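Local coordinates for protein ATP-dependent CLP protease, putative (Plasmodium falciparum, PDB 2F6I) that probably cleaves proteins to small peptides as the serine protease component of an ATP-dependent Clp system, this chain being the catalytic domain of the longer protein, at residues I71-N76 against S97-I102; Q59-D64 against L89-Y94. One frame throughout, in Å; residues are numbered along the deposited sequence.

Interaction 1: I71-N76 against S97-I102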
ATOM      1  N   ILE C  71      17.623  29.464 -33.739  1.00 51.86           N
ATOM      2  CA  ILE C  71      16.681  28.643 -32.993  1.00 49.14           C
ATOM      3  C   ILE C  71      16.442  29.359 -31.663  1.00 49.22           C
ATOM      4  O   ILE C  71      17.396  29.720 -30.968  1.00 48.92           O
ATOM      5  CB  ILE C  71      17.261  27.239 -32.700  1.00 47.56           C
ATOM      6  CG1 ILE C  71      17.461  26.470 -34.005  1.00 45.33           C
ATOM      7  CG2 ILE C  71      16.331  26.475 -31.767  1.00 45.32           C
ATOM      8  CD1 ILE C  71      18.121  25.116 -33.822  1.00 42.14           C
ATOM      9  N   LYS C  72      15.177  29.578 -31.319  1.00 47.41           N
ATOM     10  CA  LYS C  72      14.839  30.241 -30.066  1.00 47.09           C
ATOM     11  C   LYS C  72      14.357  29.217 -29.042  1.00 47.29           C
ATOM     12  O   LYS C  72      13.519  28.364 -29.348  1.00 44.45           O
ATOM     13  CB  LYS C  72      13.747  31.287 -30.284  1.00 48.22           C
ATOM     14  CG  LYS C  72      13.334  31.995 -29.005  1.00 52.74           C
ATOM     15  CD  LYS C  72      12.114  32.886 -29.201  1.00 55.77           C
ATOM     16  CE  LYS C  72      12.416  34.081 -30.089  1.00 58.02           C
ATOM     17  NZ  LYS C  72      11.228  34.976 -30.190  1.00 58.54           N
ATOM     18  N   ILE C  73      14.885  29.310 -27.825  1.00 45.85           N
ATOM     19  CA  ILE C  73      14.510  28.386 -26.762  1.00 45.32           C
ATOM     20  C   ILE C  73      14.047  29.093 -25.489  1.00 46.25           C
ATOM     21  O   ILE C  73      14.824  29.801 -24.844  1.00 44.85           O
ATOM     22  CB  ILE C  73      15.688  27.454 -26.395  1.00 45.42           C
ATOM     23  CG1 ILE C  73      16.079  26.610 -27.609  1.00 46.41           C
ATOM     24  CG2 ILE C  73      15.303  26.551 -25.228  1.00 44.82           C
ATOM     25  CD1 ILE C  73      17.180  25.608 -27.333  1.00 45.77           C
ATOM     26  N   TYR C  74      12.778  28.905 -25.135  1.00 46.18           N
ATOM     27  CA  TYR C  74      12.243  29.494 -23.912  1.00 45.14           C
ATOM     28  C   TYR C  74      12.647  28.537 -22.795  1.00 45.10           C
ATOM     29  O   TYR C  74      12.487  27.325 -22.932  1.00 44.64           O
ATOM     30  CB  TYR C  74      10.717  29.603 -23.970  1.00 44.85           C
ATOM     31  CG  TYR C  74      10.196  30.641 -24.940  1.00 46.57           C
ATOM     32  CD1 TYR C  74       9.567  30.260 -26.125  1.00 47.39           C
ATOM     33  CD2 TYR C  74      10.319  32.004 -24.667  1.00 47.65           C
ATOM     34  CE1 TYR C  74       9.069  31.210 -27.015  1.00 48.30           C
ATOM     35  CE2 TYR C  74       9.825  32.965 -25.553  1.00 48.96           C
ATOM     36  CZ  TYR C  74       9.201  32.559 -26.724  1.00 49.66           C
ATOM     37  OH  TYR C  74       8.704  33.495 -27.603  1.00 51.88           O
ATOM     38  N   ILE C  75      13.175  29.074 -21.700  1.00 43.87           N
ATOM     39  CA  ILE C  75      13.609  28.230 -20.599  1.00 42.82           C
ATOM     40  C   ILE C  75      12.941  28.558 -19.270  1.00 43.25           C
ATOM     41  O   ILE C  75      12.970  29.698 -18.805  1.00 44.03           O
ATOM     42  CB  ILE C  75      15.138  28.310 -20.409  1.00 42.71           C
ATOM     43  CG1 ILE C  75      15.844  28.001 -21.731  1.00 43.43           C
ATOM     44  CG2 ILE C  75      15.584  27.322 -19.339  1.00 41.91           C
ATOM     45  CD1 ILE C  75      17.355  28.181 -21.678  1.00 42.10           C
ATOM     46  N   ASN C  76      12.353  27.527 -18.669  1.00 42.79           N
ATOM     47  CA  ASN C  76      11.666  27.602 -17.383  1.00 42.20           C
ATOM     48  C   ASN C  76      11.849  26.200 -16.821  1.00 42.30           C
ATOM     49  O   ASN C  76      10.964  25.357 -16.935  1.00 42.49           O
ATOM     50  CB  ASN C  76      10.175  27.896 -17.592  1.00 42.55           C
ATOM     51  CG  ASN C  76       9.409  28.027 -16.284  1.00 44.19           C
ATOM     52  OD1 ASN C  76       9.967  27.866 -15.197  1.00 43.14           O
ATOM     53  ND2 ASN C  76       8.118  28.321 -16.387  1.00 44.84           N
ATOM     54  N   SER C  97      23.339  26.192 -36.365  1.00 56.46           N
ATOM     55  CA  SER C  97      22.379  27.218 -35.977  1.00 55.12           C
ATOM     56  C   SER C  97      22.739  27.868 -34.647  1.00 55.90           C
ATOM     57  O   SER C  97      23.196  27.204 -33.717  1.00 55.55           O
ATOM     58  CB  SER C  97      20.975  26.621 -35.862  1.00 52.71           C
ATOM     59  OG  SER C  97      20.528  26.102 -37.097  1.00 53.99           O
ATOM     60  N   ASP C  98      22.533  29.176 -34.567  1.00 55.89           N
ATOM     61  CA  ASP C  98      22.800  29.900 -33.337  1.00 56.50           C
ATOM     62  C   ASP C  98      21.548  29.784 -32.483  1.00 55.18           C
ATOM     63  O   ASP C  98      20.438  29.672 -33.003  1.00 54.53           O
ATOM     64  CB  ASP C  98      23.116  31.361 -33.636  1.00 59.78           C
ATOM     65  CG  ASP C  98      24.547  31.565 -34.101  1.00 64.02           C
ATOM     66  OD1 ASP C  98      24.973  30.865 -35.043  1.00 68.45           O
ATOM     67  OD2 ASP C  98      25.249  32.423 -33.526  1.00 66.63           O
ATOM     68  N   ILE C  99      21.728  29.810 -31.170  1.00 53.38           N
ATOM     69  CA  ILE C  99      20.605  29.672 -30.262  1.00 52.03           C
ATOM     70  C   ILE C  99      20.402  30.862 -29.343  1.00 51.25           C
ATOM     71  O   ILE C  99      21.286  31.203 -28.560  1.00 51.01           O
ATOM     72  CB  ILE C  99      20.779  28.419 -29.378  1.00 52.22           C
ATOM     73  CG1 ILE C  99      20.802  27.167 -30.256  1.00 53.59           C
ATOM     74  CG2 ILE C  99      19.667  28.348 -28.338  1.00 52.24           C
ATOM     75  CD1 ILE C  99      20.978  25.878 -29.489  1.00 54.39           C
ATOM     76  N   GLN C 100      19.243  31.505 -29.437  1.00 49.98           N
ATOM     77  CA  GLN C 100      18.965  32.609 -28.536  1.00 51.53           C
ATOM     78  C   GLN C 100      18.090  32.058 -27.421  1.00 50.85           C
ATOM     79  O   GLN C 100      17.088  31.391 -27.671  1.00 50.90           O
ATOM     80  CB  GLN C 100      18.289  33.781 -29.253  1.00 52.96           C
ATOM     81  CG  GLN C 100      17.102  33.455 -30.113  1.00 57.87           C
ATOM     82  CD  GLN C 100      16.528  34.706 -30.758  1.00 61.10           C
ATOM     83  OE1 GLN C 100      15.826  35.485 -30.111  1.00 64.40           O
ATOM     84  NE2 GLN C 100      16.846  34.917 -32.033  1.00 59.54           N
ATOM     85  N   THR C 101      18.500  32.321 -26.187  1.00 49.20           N
ATOM     86  CA  THR C 101      17.795  31.827 -25.015  1.00 47.68           C
ATOM     87  C   THR C 101      16.985  32.892 -24.288  1.00 46.88           C
ATOM     88  O   THR C 101      17.454  34.010 -24.075  1.00 47.07           O
ATOM     89  CB  THR C 101      18.791  31.215 -24.015  1.00 47.51           C
ATOM     90  OG1 THR C 101      19.787  32.190 -23.680  1.00 45.26           O
ATOM     91  CG2 THR C 101      19.469  29.998 -24.617  1.00 43.97           C
ATOM     92  N   ILE C 102      15.765  32.532 -23.909  1.00 44.76           N
ATOM     93  CA  ILE C 102      14.883  33.433 -23.182  1.00 43.90           C
ATOM     94  C   ILE C 102      14.332  32.680 -21.979  1.00 45.04           C
ATOM     95  O   ILE C 102      13.684  31.641 -22.120  1.00 45.26           O
ATOM     96  CB  ILE C 102      13.712  33.916 -24.057  1.00 42.20           C
ATOM     97  CG1 ILE C 102      14.258  34.649 -25.286  1.00 44.31           C
ATOM     98  CG2 ILE C 102      12.810  34.844 -23.250  1.00 39.46           C
ATOM     99  CD1 ILE C 102      13.184  35.224 -26.194  1.00 43.59           C
TER
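Five backbone hydrogen bonds join 71-76 to 97-102 as neighbouring parallel strands, with Lys-72 beside Gln-100 and Tyr-74 beside Ile-102. Ile-71, Ile-73 and Ile-75 each donate and the first two also accept, which gives the alternation of a regular parallel pair. The first bond, Ile-71 N to Asp-98 O at 2.9 Å, is almost straight (174°); the last, Ile-75 N to Ile-102 O at 2.7 Å, comes in tilted 21° from the carbonyl plane.

Lys-72 stands beside Gln-100 on the same face. Its CB lies 4.0 Å from Gln-100 CG, and its CG sits near that methylene and the Gln-100 carbonyl. CD meets Ile-102 CD1 at 4.0 Å; the bend at chi3 (-68°) then turns CE to within 3.7 Å of Gln-100 OE1, and NZ passes the amide without a hydrogen bond to it. Here too the Tyr-74 ring runs alongside Ile-102, its CD2 3.9 Å from Ile-102 CB.

The other face is mainly aliphatic, Ile-73 CD1 pressing on Ile-99 CG2 at 3.8 Å. Ile-71 CD1 reaches Ser-97 CB near the strand's start, while the Ser-97 hydroxyl is hydrogen-bonded to Asp-64 and Arg-40. With helix 82-94 packed on Ile-73 and Ile-99, the pair forms a classic beta-alpha-beta crossover unit in the central parallel sheet of the ClpP fold.

Interaction 2: Q59-D64 against L89-Y94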
ATOM      1  N   GLN C  59      15.182  17.226 -31.395  1.00 49.13           N
ATOM      2  CA  GLN C  59      14.611  18.428 -31.981  1.00 49.63           C
ATOM      3  C   GLN C  59      15.660  19.404 -32.497  1.00 48.38           C
ATOM      4  O   GLN C  59      15.495  19.984 -33.571  1.00 47.74           O
ATOM      5  CB  GLN C  59      13.702  19.105 -30.954  1.00 51.18           C
ATOM      6  CG  GLN C  59      12.378  18.376 -30.771  1.00 54.04           C
ATOM      7  CD  GLN C  59      11.783  18.565 -29.394  1.00 56.31           C
ATOM      8  OE1 GLN C  59      11.747  19.676 -28.864  1.00 60.33           O
ATOM      9  NE2 GLN C  59      11.299  17.476 -28.808  1.00 57.25           N
ATOM     10  N   LEU C  60      16.736  19.584 -31.739  1.00 46.87           N
ATOM     11  CA  LEU C  60      17.797  20.492 -32.154  1.00 46.15           C
ATOM     12  C   LEU C  60      18.467  19.960 -33.413  1.00 47.35           C
ATOM     13  O   LEU C  60      18.643  20.692 -34.390  1.00 47.29           O
ATOM     14  CB  LEU C  60      18.829  20.663 -31.036  1.00 45.16           C
ATOM     15  CG  LEU C  60      18.358  21.482 -29.828  1.00 43.54           C
ATOM     16  CD1 LEU C  60      19.368  21.394 -28.700  1.00 41.49           C
ATOM     17  CD2 LEU C  60      18.147  22.923 -30.249  1.00 41.58           C
ATOM     18  N   LEU C  61      18.826  18.679 -33.394  1.00 47.16           N
ATOM     19  CA  LEU C  61      19.468  18.060 -34.549  1.00 47.47           C
ATOM     20  C   LEU C  61      18.547  18.120 -35.763  1.00 48.42           C
ATOM     21  O   LEU C  61      19.003  18.320 -36.888  1.00 48.75           O
ATOM     22  CB  LEU C  61      19.832  16.604 -34.243  1.00 46.96           C
ATOM     23  CG  LEU C  61      20.924  16.385 -33.195  1.00 46.48           C
ATOM     24  CD1 LEU C  61      21.075  14.901 -32.911  1.00 46.28           C
ATOM     25  CD2 LEU C  61      22.234  16.968 -33.693  1.00 45.65           C
ATOM     26  N   TYR C  62      17.250  17.951 -35.531  1.00 49.42           N
ATOM     27  CA  TYR C  62      16.283  17.990 -36.620  1.00 49.81           C
ATOM     28  C   TYR C  62      16.229  19.370 -37.253  1.00 49.37           C
ATOM     29  O   TYR C  62      16.336  19.503 -38.470  1.00 49.06           O
ATOM     30  CB  TYR C  62      14.888  17.597 -36.125  1.00 50.97           C
ATOM     31  CG  TYR C  62      13.813  17.751 -37.182  1.00 52.57           C
ATOM     32  CD1 TYR C  62      13.147  18.965 -37.357  1.00 52.93           C
ATOM     33  CD2 TYR C  62      13.488  16.696 -38.032  1.00 52.49           C
ATOM     34  CE1 TYR C  62      12.186  19.123 -38.351  1.00 53.20           C
ATOM     35  CE2 TYR C  62      12.530  16.846 -39.032  1.00 53.11           C
ATOM     36  CZ  TYR C  62      11.883  18.061 -39.185  1.00 54.07           C
ATOM     37  OH  TYR C  62      10.936  18.217 -40.174  1.00 55.94           O
ATOM     38  N   LEU C  63      16.054  20.394 -36.426  1.00 50.39           N
ATOM     39  CA  LEU C  63      15.986  21.760 -36.924  1.00 51.19           C
ATOM     40  C   LEU C  63      17.251  22.129 -37.692  1.00 51.55           C
ATOM     41  O   LEU C  63      17.182  22.578 -38.833  1.00 50.95           O
ATOM     42  CB  LEU C  63      15.774  22.744 -35.768  1.00 49.77           C
ATOM     43  CG  LEU C  63      14.419  22.702 -35.053  1.00 50.50           C
ATOM     44  CD1 LEU C  63      14.413  23.697 -33.899  1.00 47.69           C
ATOM     45  CD2 LEU C  63      13.309  23.027 -36.039  1.00 48.59           C
ATOM     46  N   ASP C  64      18.408  21.926 -37.071  1.00 52.86           N
ATOM     47  CA  ASP C  64      19.668  22.261 -37.718  1.00 54.76           C
ATOM     48  C   ASP C  64      19.819  21.538 -39.052  1.00 56.28           C
ATOM     49  O   ASP C  64      20.596  21.957 -39.906  1.00 55.65           O
ATOM     50  CB  ASP C  64      20.848  21.914 -36.809  1.00 54.15           C
ATOM     51  CG  ASP C  64      22.123  22.628 -37.219  1.00 54.74           C
ATOM     52  OD1 ASP C  64      22.101  23.876 -37.287  1.00 52.89           O
ATOM     53  OD2 ASP C  64      23.143  21.948 -37.470  1.00 54.47           O
ATOM     54  N   LEU C  89      24.234  20.601 -23.783  1.00 48.12           N
ATOM     55  CA  LEU C  89      25.204  21.662 -24.023  1.00 49.94           C
ATOM     56  C   LEU C  89      26.083  21.297 -25.222  1.00 50.55           C
ATOM     57  O   LEU C  89      26.353  22.141 -26.079  1.00 49.98           O
ATOM     58  CB  LEU C  89      26.073  21.877 -22.779  1.00 51.14           C
ATOM     59  CG  LEU C  89      26.845  23.195 -22.689  1.00 52.42           C
ATOM     60  CD1 LEU C  89      25.863  24.357 -22.619  1.00 51.96           C
ATOM     61  CD2 LEU C  89      27.738  23.186 -21.455  1.00 53.30           C
ATOM     62  N   ASP C  90      26.525  20.041 -25.281  1.00 50.22           N
ATOM     63  CA  ASP C  90      27.355  19.582 -26.391  1.00 51.00           C
ATOM     64  C   ASP C  90      26.611  19.764 -27.707  1.00 51.17           C
ATOM     65  O   ASP C  90      27.160  20.302 -28.671  1.00 50.95           O
ATOM     66  CB  ASP C  90      27.732  18.104 -26.232  1.00 52.31           C
ATOM     67  CG  ASP C  90      28.957  17.899 -25.359  1.00 54.52           C
ATOM     68  OD1 ASP C  90      29.795  18.820 -25.282  1.00 56.54           O
ATOM     69  OD2 ASP C  90      29.092  16.807 -24.767  1.00 56.13           O
ATOM     70  N   ILE C  91      25.362  19.308 -27.741  1.00 49.82           N
ATOM     71  CA  ILE C  91      24.537  19.416 -28.936  1.00 49.75           C
ATOM     72  C   ILE C  91      24.366  20.883 -29.310  1.00 51.75           C
ATOM     73  O   ILE C  91      24.420  21.249 -30.485  1.00 51.68           O
ATOM     74  CB  ILE C  91      23.146  18.771 -28.711  1.00 49.15           C
ATOM     75  CG1 ILE C  91      23.308  17.274 -28.435  1.00 48.08           C
ATOM     76  CG2 ILE C  91      22.259  18.979 -29.932  1.00 47.41           C
ATOM     77  CD1 ILE C  91      24.012  16.514 -29.547  1.00 46.53           C
ATOM     78  N   PHE C  92      24.164  21.718 -28.298  1.00 54.63           N
ATOM     79  CA  PHE C  92      23.994  23.151 -28.495  1.00 56.78           C
ATOM     80  C   PHE C  92      25.118  23.711 -29.350  1.00 57.91           C
ATOM     81  O   PHE C  92      24.878  24.392 -30.345  1.00 58.58           O
ATOM     82  CB  PHE C  92      24.004  23.868 -27.146  1.00 58.69           C
ATOM     83  CG  PHE C  92      22.674  24.413 -26.734  1.00 60.17           C
ATOM     84  CD1 PHE C  92      21.574  23.574 -26.591  1.00 61.12           C
ATOM     85  CD2 PHE C  92      22.524  25.771 -26.463  1.00 61.69           C
ATOM     86  CE1 PHE C  92      20.340  24.078 -26.181  1.00 61.73           C
ATOM     87  CE2 PHE C  92      21.298  26.285 -26.052  1.00 63.12           C
ATOM     88  CZ  PHE C  92      20.203  25.434 -25.910  1.00 63.30           C
ATOM     89  N   ASN C  93      26.348  23.414 -28.948  1.00 59.28           N
ATOM     90  CA  ASN C  93      27.528  23.905 -29.647  1.00 60.65           C
ATOM     91  C   ASN C  93      27.976  23.034 -30.812  1.00 60.67           C
ATOM     92  O   ASN C  93      28.959  23.344 -31.484  1.00 60.41           O
ATOM     93  CB  ASN C  93      28.671  24.078 -28.648  1.00 60.96           C
ATOM     94  CG  ASN C  93      28.385  25.156 -27.627  1.00 61.86           C
ATOM     95  OD1 ASN C  93      28.306  26.340 -27.961  1.00 63.52           O
ATOM     96  ND2 ASN C  93      28.212  24.754 -26.375  1.00 62.17           N
ATOM     97  N   TYR C  94      27.254  21.947 -31.055  1.00 61.17           N
ATOM     98  CA  TYR C  94      27.588  21.055 -32.156  1.00 61.34           C
ATOM     99  C   TYR C  94      26.904  21.547 -33.434  1.00 59.86           C
ATOM    100  O   TYR C  94      27.513  21.584 -34.503  1.00 59.41           O
ATOM    101  CB  TYR C  94      27.122  19.631 -31.845  1.00 63.68           C
ATOM    102  CG  TYR C  94      27.419  18.624 -32.938  1.00 67.57           C
ATOM    103  CD1 TYR C  94      26.613  17.498 -33.106  1.00 69.84           C
ATOM    104  CD2 TYR C  94      28.506  18.790 -33.796  1.00 69.31           C
ATOM    105  CE1 TYR C  94      26.881  16.562 -34.102  1.00 71.42           C
ATOM    106  CE2 TYR C  94      28.783  17.859 -34.796  1.00 71.03           C
ATOM    107  CZ  TYR C  94      27.966  16.750 -34.943  1.00 72.18           C
ATOM    108  OH  TYR C  94      28.228  15.831 -35.932  1.00 75.33           O
TER
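Leu-60 and Ile-91 form the middle of an entirely apolar contact between two helices that run nearly parallel, 6° apart in direction, with axes 10.1 Å from each other. No hydrogen bond crosses between 59-64 and 89-94, and the buried surface is a modest 218 Å².

Aliphatic packing comes first. The Ile-91 CG2 methyl, set anti to the backbone N while CG1 lies beside it (chi1 -63°), points at the facing helix and meets Leu-60 at both CB and CD1, each 4.0 Å away. Leu-61 adds a looser touch from the next position, its CD2 4.3 Å from the same Ile-91 methyl, which therefore sits against two successive leucines.

Aromatic contacts flank this methyl. Phe-92 leaves its helix heading away from 59-64, yet its ring swings back, and Leu-60 CD1 approaches the ring obliquely at CD1 and CE1, both 3.8 Å away. Farther along, Leu-61 CD2 comes within 4.4 Å of Tyr-94 CD1, again at an oblique approach.

Polar groups act beyond the apolar contact: Asp-64 accepts from the backbone N of Lys-96 through OD2, tying the end of helix 50-66 to the turn after helix 82-94. Both helices lie on the same side of the parallel sheet, Leu-60 resting on Ile-42 of strand 41-44 and on Ile-73 of strand 71-77, the latter also touched by Phe-92, while another subunit packs against Leu-61 and Asn-93.

The two contacts lie in adjoining layers of the alpha/beta fold, the sheet and the helices on one side of it, their centres 11 Å apart. Interaction 1, nearer the centre of the chain, is held by backbone hydrogen bonds within the sheet; interaction 2 lies farther out, in the helical layer, and relies on side-chain packing alone. The order helix 50-66, strand 71-77, helix 82-94, strand 99-104 makes the segments alternate along the chain. The layers meet where Phe-92 packs against Ile-73 and Ile-99, and where Ile-71 CD1 lies 3.9 Å from Leu-63 CB. The Ser-97 hydroxyl adds a polar tie between them. Both contacts are largely buried, partly exposed residues occurring in each.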